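Local coordinates for 2-oxo-1,2-dihydroquinoline 8-monooxygenase, oxygenase component (Pseudomonas putida, PDB 1Z01), which hydroxylates 2-oxo-1,2-dihydroquinoline at carbon 8 as the Rieske-type oxygenase component of a 2-oxoquinoline 8-monooxygenase system, at the interface of chains A and B. Coordinates in Å, arbitrary orientation; residue numbers count along the deposited sequence, not the author numbering. Chains: chain A/B, 2-oxo-1,2-dihydroquinoline 8-monooxygenase, oxygenase component.

The interface of chains A and B. Residues chain A 423-424, 427; chain B 206-207, 324-325, 370, 373-374.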
# COMPACT_ATOMS: atom_id res chain seq x y z
N SER A 423 -4.18 -7.30 0.42
CA SER A 423 -3.80 -7.69 -0.93
C SER A 423 -4.88 -7.26 -1.92
O SER A 423 -4.59 -6.99 -3.08
CB SER A 423 -3.57 -9.20 -1.01
OG SER A 423 -4.76 -9.92 -0.77
N LEU A 424 -6.13 -7.23 -1.46
CA LEU A 424 -7.23 -6.79 -2.32
C LEU A 424 -7.01 -5.31 -2.69
O LEU A 424 -7.21 -4.92 -3.84
CB LEU A 424 -8.57 -6.92 -1.59
CG LEU A 424 -9.32 -8.24 -1.75
CD1 LEU A 424 -10.48 -8.31 -0.76
CD2 LEU A 424 -9.85 -8.33 -3.18
N LYS A 427 -4.24 -5.07 -5.17
CA LYS A 427 -4.68 -5.55 -6.48
C LYS A 427 -5.39 -4.43 -7.22
O LYS A 427 -5.09 -4.14 -8.38
CB LYS A 427 -5.66 -6.73 -6.32
CG LYS A 427 -6.37 -7.12 -7.61
CD LYS A 427 -7.56 -8.01 -7.36
CE LYS A 427 -8.30 -8.33 -8.66
NZ LYS A 427 -9.47 -9.27 -8.47
N PHE B 206 -6.77 -13.21 -4.26
CA PHE B 206 -6.52 -12.16 -3.29
C PHE B 206 -7.40 -12.34 -2.07
O PHE B 206 -8.61 -12.14 -2.11
CB PHE B 206 -6.69 -10.81 -3.99
CG PHE B 206 -5.92 -10.73 -5.29
CD1 PHE B 206 -6.51 -11.10 -6.49
CD2 PHE B 206 -4.56 -10.41 -5.28
CE1 PHE B 206 -5.75 -11.17 -7.67
CE2 PHE B 206 -3.80 -10.47 -6.46
CZ PHE B 206 -4.40 -10.85 -7.65
N GLY B 207 -6.76 -12.75 -0.98
CA GLY B 207 -7.46 -13.00 0.26
C GLY B 207 -6.92 -14.28 0.88
O GLY B 207 -6.28 -15.09 0.20
N ASP B 324 -2.56 -13.43 3.33
CA ASP B 324 -3.68 -12.79 2.65
C ASP B 324 -3.70 -12.97 1.14
O ASP B 324 -4.35 -12.21 0.41
CB ASP B 324 -3.80 -11.30 3.03
CG ASP B 324 -2.79 -10.43 2.35
OD1 ASP B 324 -2.90 -9.20 2.50
OD2 ASP B 324 -1.89 -10.97 1.66
N THR B 325 -2.96 -13.97 0.66
CA THR B 325 -2.96 -14.33 -0.75
C THR B 325 -2.80 -15.84 -0.79
O THR B 325 -2.30 -16.46 0.16
CB THR B 325 -1.81 -13.68 -1.59
OG1 THR B 325 -0.54 -14.05 -1.06
CG2 THR B 325 -1.96 -12.16 -1.60
N GLU B 370 -13.52 -13.62 -2.70
CA GLU B 370 -12.92 -12.32 -2.44
C GLU B 370 -13.84 -11.45 -1.59
O GLU B 370 -13.40 -10.81 -0.63
CB GLU B 370 -12.64 -11.59 -3.75
CG GLU B 370 -11.21 -11.63 -4.21
CD GLU B 370 -10.99 -10.83 -5.47
OE1 GLU B 370 -11.67 -9.81 -5.63
OE2 GLU B 370 -10.14 -11.22 -6.30
N GLN B 373 -13.52 -11.91 2.22
CA GLN B 373 -12.25 -11.68 2.90
C GLN B 373 -12.19 -10.54 3.91
O GLN B 373 -11.63 -10.71 5.00
CB GLN B 373 -11.14 -11.53 1.87
CG GLN B 373 -11.03 -12.73 0.95
CD GLN B 373 -10.48 -13.96 1.63
OE1 GLN B 373 -10.31 -13.99 2.85
NE2 GLN B 373 -10.20 -14.99 0.85
N ASN B 374 -12.75 -9.38 3.57
CA ASN B 374 -12.71 -8.22 4.48
C ASN B 374 -13.32 -8.49 5.85
O ASN B 374 -12.84 -7.97 6.86
CB ASN B 374 -13.42 -7.01 3.86
CG ASN B 374 -12.55 -6.26 2.87
OD1 ASN B 374 -13.04 -5.41 2.12
ND2 ASN B 374 -11.25 -6.56 2.86
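The C-terminal helix 423-430 of chain A docks by its N-terminal half onto the neighbouring subunit of the homotrimeric ring hydroxylase, meeting strand 196-206, the loop leading into strand 325-335 and the long helix 339-377 of chain B. At the start of the helix A:Ser423, small enough to sit close to the partner backbone, turns OG between its own backbone N and carbonyl carbon (chi1 64°). From there the hydroxyl donates to the backbone O of B:Asp324 at 2.6 Å, approaching from above the carbonyl plane with a C=O...OG angle of 152°. The carboxylate of B:Asp324 lies beside this helix N-terminus, where its charge probably suits the helix dipole; its OD1 accepts a weak hydrogen bond from A:Ser423 N at 3.1 Å. Methyl CG2 of B:Thr325 packs tightly against A:Ser423 CB, 3.4 Å away. One turn on, A:Lys427 has CG anti to its backbone N (chi1 169°) and runs extended across B:Phe206 at about a right angle. Lysine suits this place because its aliphatic stem lays CD over one ring face, 3.8 Å from the centroid and toward the CD1 rim, while NZ reaches OE2 of B:Glu370 in a 3.0 Å salt bridge using the syn lone pair. B:Phe206, its CG anti to the carbonyl carbon, has that same OE2 at its ring edge, in plane. An alanine in place of A:Lys427 would probably weaken the docking, taking the aliphatic cover from B:Phe206 and the charge partner from B:Glu370. Branched A:Leu424 crosses B:Glu370 obliquely: CD1 sits against its backbone O, with B:Asn374 ND2 slightly farther away, and CD2 lies against the carboxylate, 3.4 Å from OE1 of B:Glu370.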